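Local atomic coordinates of spindle pole body component (Chaetomium thermophilum, PDB entry 6L82), a protein that probably binds gamma-tubulin and microtubule minus ends as a GCP5-type subunit of the gamma-tubulin ring complex, here represented by its N-terminal helical piece. Residues A[56-59]-A[60-64]; A[100-103]-A[104-108]. One frame throughout, in Å; residues are numbered along the deposited sequence.

Interaction 1: A[56-59]-A[60-64]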
ATOM      1  N   PHE A  56       9.831  -4.021 -15.544  1.00 42.92           N
ATOM      2  CA  PHE A  56      11.287  -3.990 -15.562  1.00 39.69           C
ATOM      3  C   PHE A  56      11.817  -3.030 -14.505  1.00 39.45           C
ATOM      4  O   PHE A  56      12.769  -3.354 -13.786  1.00 38.56           O
ATOM      5  CB  PHE A  56      11.809  -3.607 -16.941  1.00 44.00           C
ATOM      6  CG  PHE A  56      13.288  -3.352 -16.951  1.00 65.66           C
ATOM      7  CD1 PHE A  56      14.183  -4.396 -16.734  1.00 65.75           C
ATOM      8  CD2 PHE A  56      13.789  -2.069 -17.137  1.00 71.27           C
ATOM      9  CE1 PHE A  56      15.548  -4.168 -16.725  1.00 64.94           C
ATOM     10  CE2 PHE A  56      15.155  -1.835 -17.127  1.00 67.83           C
ATOM     11  CZ  PHE A  56      16.032  -2.887 -16.921  1.00 67.83           C
ATOM     12  N   GLU A  57      11.180  -1.862 -14.367  1.00 42.56           N
ATOM     13  CA  GLU A  57      11.598  -0.900 -13.350  1.00 40.56           C
ATOM     14  C   GLU A  57      11.465  -1.481 -11.946  1.00 40.52           C
ATOM     15  O   GLU A  57      12.378  -1.342 -11.118  1.00 38.20           O
ATOM     16  CB  GLU A  57      10.780   0.388 -13.481  1.00 48.46           C
ATOM     17  CG  GLU A  57      11.151   1.508 -12.502  1.00 62.11           C
ATOM     18  CD  GLU A  57      12.586   2.020 -12.672  1.00 80.79           C
ATOM     19  OE1 GLU A  57      13.035   2.814 -11.816  1.00 88.80           O
ATOM     20  OE2 GLU A  57      13.265   1.639 -13.653  1.00 83.68           O
ATOM     21  N   VAL A  58      10.329  -2.121 -11.656  1.00 36.46           N
ATOM     22  CA  VAL A  58      10.121  -2.747 -10.352  1.00 27.33           C
ATOM     23  C   VAL A  58      11.262  -3.707 -10.038  1.00 29.15           C
ATOM     24  O   VAL A  58      11.806  -3.714  -8.928  1.00 33.19           O
ATOM     25  CB  VAL A  58       8.763  -3.471 -10.315  1.00 34.13           C
ATOM     26  CG1 VAL A  58       8.715  -4.437  -9.140  1.00 27.11           C
ATOM     27  CG2 VAL A  58       7.590  -2.469 -10.262  1.00 26.42           C
ATOM     28  N   GLN A  59      11.638  -4.543 -11.007  1.00 26.28           N
ATOM     29  CA  GLN A  59      12.679  -5.530 -10.720  1.00 34.46           C
ATOM     30  C   GLN A  59      14.035  -4.861 -10.589  1.00 37.23           C
ATOM     31  O   GLN A  59      14.856  -5.276  -9.760  1.00 31.78           O
ATOM     32  CB  GLN A  59      12.723  -6.618 -11.802  1.00 35.67           C
ATOM     33  CG  GLN A  59      11.433  -7.446 -11.927  1.00 56.81           C
ATOM     34  CD  GLN A  59      11.184  -8.393 -10.749  1.00 73.11           C
ATOM     35  OE1 GLN A  59      12.127  -8.891 -10.122  1.00 75.29           O
ATOM     36  NE2 GLN A  59       9.903  -8.651 -10.450  1.00 76.06           N
ATOM     37  N   ASP A  60      14.276  -3.811 -11.379  1.00 32.72           N
ATOM     38  CA  ASP A  60      15.521  -3.067 -11.257  1.00 39.57           C
ATOM     39  C   ASP A  60      15.617  -2.383  -9.898  1.00 38.56           C
ATOM     40  O   ASP A  60      16.690  -2.363  -9.286  1.00 40.41           O
ATOM     41  CB  ASP A  60      15.636  -2.051 -12.396  1.00 54.66           C
ATOM     42  CG  ASP A  60      16.997  -1.377 -12.451  1.00 61.89           C
ATOM     43  OD1 ASP A  60      17.975  -2.041 -12.858  1.00 59.57           O
ATOM     44  OD2 ASP A  60      17.086  -0.178 -12.106  1.00 68.64           O
ATOM     45  N   ARG A  61      14.508  -1.846  -9.387  1.00 28.75           N
ATOM     46  CA  ARG A  61      14.579  -1.221  -8.070  1.00 32.35           C
ATOM     47  C   ARG A  61      14.767  -2.269  -6.979  1.00 35.08           C
ATOM     48  O   ARG A  61      15.446  -2.020  -5.977  1.00 32.32           O
ATOM     49  CB  ARG A  61      13.332  -0.384  -7.798  1.00 26.15           C
ATOM     50  CG  ARG A  61      13.226   0.908  -8.611  1.00 30.24           C
ATOM     51  CD  ARG A  61      11.807   1.546  -8.506  1.00 33.75           C
ATOM     52  NE  ARG A  61      11.535   2.167  -7.204  1.00 41.84           N
ATOM     53  CZ  ARG A  61      10.423   2.841  -6.901  1.00 46.16           C
ATOM     54  NH1 ARG A  61       9.455   2.992  -7.797  1.00 42.37           N
ATOM     55  NH2 ARG A  61      10.274   3.363  -5.691  1.00 41.92           N
ATOM     56  N   LEU A  62      14.171  -3.449  -7.147  1.00 35.76           N
ATOM     57  CA  LEU A  62      14.415  -4.514  -6.185  1.00 38.81           C
ATOM     58  C   LEU A  62      15.857  -5.014  -6.274  1.00 38.04           C
ATOM     59  O   LEU A  62      16.462  -5.372  -5.254  1.00 38.16           O
ATOM     60  CB  LEU A  62      13.422  -5.651  -6.407  1.00 38.43           C
ATOM     61  CG  LEU A  62      11.950  -5.285  -6.190  1.00 39.99           C
ATOM     62  CD1 LEU A  62      11.060  -6.406  -6.688  1.00 31.04           C
ATOM     63  CD2 LEU A  62      11.666  -5.003  -4.732  1.00 33.83           C
ATOM     64  N   ASN A  63      16.433  -5.031  -7.479  1.00 40.39           N
ATOM     65  CA  ASN A  63      17.841  -5.407  -7.613  1.00 39.27           C
ATOM     66  C   ASN A  63      18.746  -4.396  -6.917  1.00 35.52           C
ATOM     67  O   ASN A  63      19.657  -4.775  -6.175  1.00 42.90           O
ATOM     68  CB  ASN A  63      18.216  -5.558  -9.090  1.00 40.77           C
ATOM     69  CG  ASN A  63      17.607  -6.811  -9.711  1.00 43.66           C
ATOM     70  OD1 ASN A  63      17.257  -7.748  -9.002  1.00 45.09           O
ATOM     71  ND2 ASN A  63      17.480  -6.829 -11.032  1.00 45.05           N
ATOM     72  N   GLY A  64      18.490  -3.103  -7.114  1.00 38.43           N
ATOM     73  CA  GLY A  64      19.306  -2.087  -6.468  1.00 37.85           C
ATOM     74  C   GLY A  64      19.202  -2.094  -4.952  1.00 33.60           C
ATOM     75  O   GLY A  64      20.169  -1.760  -4.259  1.00 28.11           O
TER
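R61 gives its backbone N-H to the carbonyl of E57 one helical turn earlier, and the same pair meets again through the side chains. This is an i to i+4 contact within helix 55-71 of the N-terminal piece of GCP5. R61 N reaches E57 O at 2.8 Å, nearly in line with the carbonyl. The bonds from D60 N to F56 O, L62 N to V58 O and N63 N to Q59 O repeat the alpha-helical pattern; N63 N lies 2.8 Å from Q59 O.

The charged ends of E57 and R61 do not pair. E57 OE1 instead rests against the aliphatic shaft of R61, 3.7 Å from CG, and the planes of carboxylate and guanidinium are turned 47° apart. The R61 guanidinium forms a salt bridge with E105 of helix 96-106, and a long arginine suits the span because its methylenes pass the E57 carboxylate while its tip crosses to the next helix. E57 OE2 also comes within 4.5 Å of D60 OD2, a like-charge approach that solvent probably eases, since D60 is exposed.

The apolar face turns toward helix 96-106. V58 and L62 lie side by side and point the same way, V58 touching L100 and L104, L62 touching L104. Branched V58 and L62 suit this buried strip, whereas F56, D60 and N63 occupy the exposed faces. With CG1 of V58 anti to its own N (chi1 164°), that methyl is set beside the carbonyl carbon, on the flank facing the following turn. L62 in turn lays CG close over V58 O, and its CD1 methyl meets V58 CG1 at 3.9 Å.

Interaction 2: A[100-103]-A[104-108]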
ATOM      1  N   LEU A 100       4.184  -4.909  -5.774  1.00 28.67           N
ATOM      2  CA  LEU A 100       5.560  -4.622  -5.404  1.00 29.77           C
ATOM      3  C   LEU A 100       5.866  -3.153  -5.637  1.00 30.03           C
ATOM      4  O   LEU A 100       6.564  -2.522  -4.835  1.00 30.38           O
ATOM      5  CB  LEU A 100       6.534  -5.518  -6.175  1.00 24.99           C
ATOM      6  CG  LEU A 100       6.425  -7.036  -6.095  1.00 27.28           C
ATOM      7  CD1 LEU A 100       7.159  -7.757  -7.244  1.00 24.71           C
ATOM      8  CD2 LEU A 100       6.951  -7.500  -4.737  1.00 23.44           C
ATOM      9  N   HIS A 101       5.326  -2.588  -6.722  1.00 30.10           N
ATOM     10  CA  HIS A 101       5.463  -1.154  -6.959  1.00 29.65           C
ATOM     11  C   HIS A 101       4.955  -0.356  -5.770  1.00 27.66           C
ATOM     12  O   HIS A 101       5.610   0.595  -5.323  1.00 33.97           O
ATOM     13  CB  HIS A 101       4.702  -0.749  -8.217  1.00 27.28           C
ATOM     14  CG  HIS A 101       4.945   0.667  -8.630  1.00 35.45           C
ATOM     15  ND1 HIS A 101       4.298   1.254  -9.696  1.00 38.60           N
ATOM     16  CD2 HIS A 101       5.759   1.620  -8.115  1.00 27.38           C
ATOM     17  CE1 HIS A 101       4.720   2.499  -9.835  1.00 34.29           C
ATOM     18  NE2 HIS A 101       5.612   2.743  -8.892  1.00 36.11           N
ATOM     19  N   LEU A 102       3.790  -0.739  -5.248  1.00 22.13           N
ATOM     20  CA  LEU A 102       3.237  -0.095  -4.061  1.00 28.23           C
ATOM     21  C   LEU A 102       4.197  -0.198  -2.885  1.00 33.54           C
ATOM     22  O   LEU A 102       4.422   0.791  -2.175  1.00 37.73           O
ATOM     23  CB  LEU A 102       1.883  -0.732  -3.702  1.00 26.77           C
ATOM     24  CG  LEU A 102       1.291  -0.304  -2.357  1.00 28.77           C
ATOM     25  CD1 LEU A 102       0.872   1.167  -2.394  1.00 33.36           C
ATOM     26  CD2 LEU A 102       0.112  -1.191  -1.944  1.00 31.15           C
ATOM     27  N   LEU A 103       4.785  -1.386  -2.668  1.00 28.16           N
ATOM     28  CA  LEU A 103       5.736  -1.537  -1.563  1.00 31.40           C
ATOM     29  C   LEU A 103       7.001  -0.724  -1.811  1.00 30.17           C
ATOM     30  O   LEU A 103       7.521  -0.086  -0.887  1.00 29.73           O
ATOM     31  CB  LEU A 103       6.086  -3.012  -1.323  1.00 27.71           C
ATOM     32  CG  LEU A 103       4.899  -3.960  -1.093  1.00 30.02           C
ATOM     33  CD1 LEU A 103       5.368  -5.385  -0.842  1.00 23.11           C
ATOM     34  CD2 LEU A 103       3.994  -3.461   0.049  1.00 29.66           C
ATOM     35  N   LEU A 104       7.506  -0.722  -3.049  1.00 27.58           N
ATOM     36  CA  LEU A 104       8.643   0.141  -3.373  1.00 35.71           C
ATOM     37  C   LEU A 104       8.340   1.600  -3.043  1.00 39.80           C
ATOM     38  O   LEU A 104       9.204   2.315  -2.521  1.00 38.21           O
ATOM     39  CB  LEU A 104       9.031  -0.009  -4.844  1.00 32.44           C
ATOM     40  CG  LEU A 104       9.578  -1.375  -5.233  1.00 33.62           C
ATOM     41  CD1 LEU A 104       9.690  -1.530  -6.731  1.00 31.23           C
ATOM     42  CD2 LEU A 104      10.945  -1.528  -4.602  1.00 30.20           C
ATOM     43  N   GLU A 105       7.102   2.049  -3.305  1.00 38.10           N
ATOM     44  CA  GLU A 105       6.749   3.441  -3.028  1.00 35.21           C
ATOM     45  C   GLU A 105       6.643   3.722  -1.535  1.00 33.39           C
ATOM     46  O   GLU A 105       6.835   4.866  -1.119  1.00 35.51           O
ATOM     47  CB  GLU A 105       5.436   3.803  -3.714  1.00 29.33           C
ATOM     48  CG  GLU A 105       5.546   3.922  -5.226  1.00 38.89           C
ATOM     49  CD  GLU A 105       6.566   4.957  -5.653  1.00 51.30           C
ATOM     50  OE1 GLU A 105       7.468   4.607  -6.438  1.00 61.47           O
ATOM     51  OE2 GLU A 105       6.461   6.121  -5.207  1.00 48.33           O
ATOM     52  N   LEU A 106       6.334   2.716  -0.714  1.00 28.79           N
ATOM     53  CA  LEU A 106       6.267   2.907   0.732  1.00 22.43           C
ATOM     54  C   LEU A 106       7.549   2.498   1.452  1.00 26.23           C
ATOM     55  O   LEU A 106       7.626   2.638   2.678  1.00 31.72           O
ATOM     56  CB  LEU A 106       5.067   2.132   1.314  1.00 27.34           C
ATOM     57  CG  LEU A 106       3.684   2.591   0.811  1.00 29.83           C
ATOM     58  CD1 LEU A 106       2.534   1.702   1.321  1.00 29.12           C
ATOM     59  CD2 LEU A 106       3.420   4.035   1.190  1.00 30.19           C
ATOM     60  N   ALA A 107       8.563   2.025   0.731  1.00 25.36           N
ATOM     61  CA  ALA A 107       9.747   1.491   1.385  1.00 33.06           C
ATOM     62  C   ALA A 107      10.453   2.575   2.190  1.00 36.20           C
ATOM     63  O   ALA A 107      10.434   3.749   1.828  1.00 33.49           O
ATOM     64  CB  ALA A 107      10.702   0.900   0.345  1.00 33.35           C
ATOM     65  N   ASP A 108      11.087   2.167   3.293  1.00 40.79           N
ATOM     66  CA  ASP A 108      11.760   3.113   4.185  1.00 42.94           C
ATOM     67  C   ASP A 108      12.944   2.507   4.946  1.00 38.43           C
ATOM     68  O   ASP A 108      13.995   2.217   4.369  1.00 45.72           O
ATOM     69  CB  ASP A 108      10.750   3.672   5.185  1.00 53.81           C
ATOM     70  CG  ASP A 108      11.381   4.628   6.175  1.00 65.90           C
ATOM     71  OD1 ASP A 108      12.393   5.274   5.819  1.00 74.55           O
ATOM     72  OD2 ASP A 108      10.865   4.724   7.311  1.00 62.37           O
TER
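H101 and E105 sit one turn apart on helix 96-106, their side chains alongside each other and pointing the same way. The chief polar bond of E105 OE1 is a salt bridge to R61 of helix 55-71. Toward H101 it makes only a long approach, 3.6 Å from NE2 at the ring edge and near the ring plane, the carboxylate standing almost perpendicular to the imidazole, 88° apart. E105 CG also packs on H101 CD2 at 3.7 Å; the bend at chi2 (-58°) folds the chain back alongside the imidazole. Were E105 an alanine, the R61 guanidinium would probably lose its carboxylate mate and the edge of the H101 ring its cover.

Backbone bonds follow the helix. L104 N meets L100 O at 2.7 Å and E105 N bonds to H101 O. L106 N is shared between L102 O at 3.1 Å and, weakly, L103 O; A107 has an extended conformation.

The apolar contact joins L102 and L106, whose CD1 methyls are 4.1 Å apart. Leucine suits these buried positions because its flexible, branched, wholly apolar end packs closely, and leucines on different sides of the helix meet different partners. L100 and L104 face helix 55-71, L100 against V58 and L104 against both R61 and L62, while L102 and L103 pack on apolar side chains of another protein's chain.

Interaction 1 and interaction 2 are the same kind of local i to i+4 contact on two neighbouring helices, 55-71 and 96-106, with centres 11 Å apart. Segments 56-64 are partly exposed, with polar residues on their outer faces; segments 100-108 are largely buried and leucine-rich, lying between helix 55-71 and another protein's chain. The two helices meet through a salt bridge, R61 NH1 to E105 OE1 at 2.9 Å, and through apolar packing, L62 CD2 to L104 CD2 at 3.6 Å. Charge therefore ties the helices beside a leucine and valine seam, and the two glutamates differ: E57 stays beside the R61 shaft within its own helix, whereas E105 binds the R61 guanidinium across the helices.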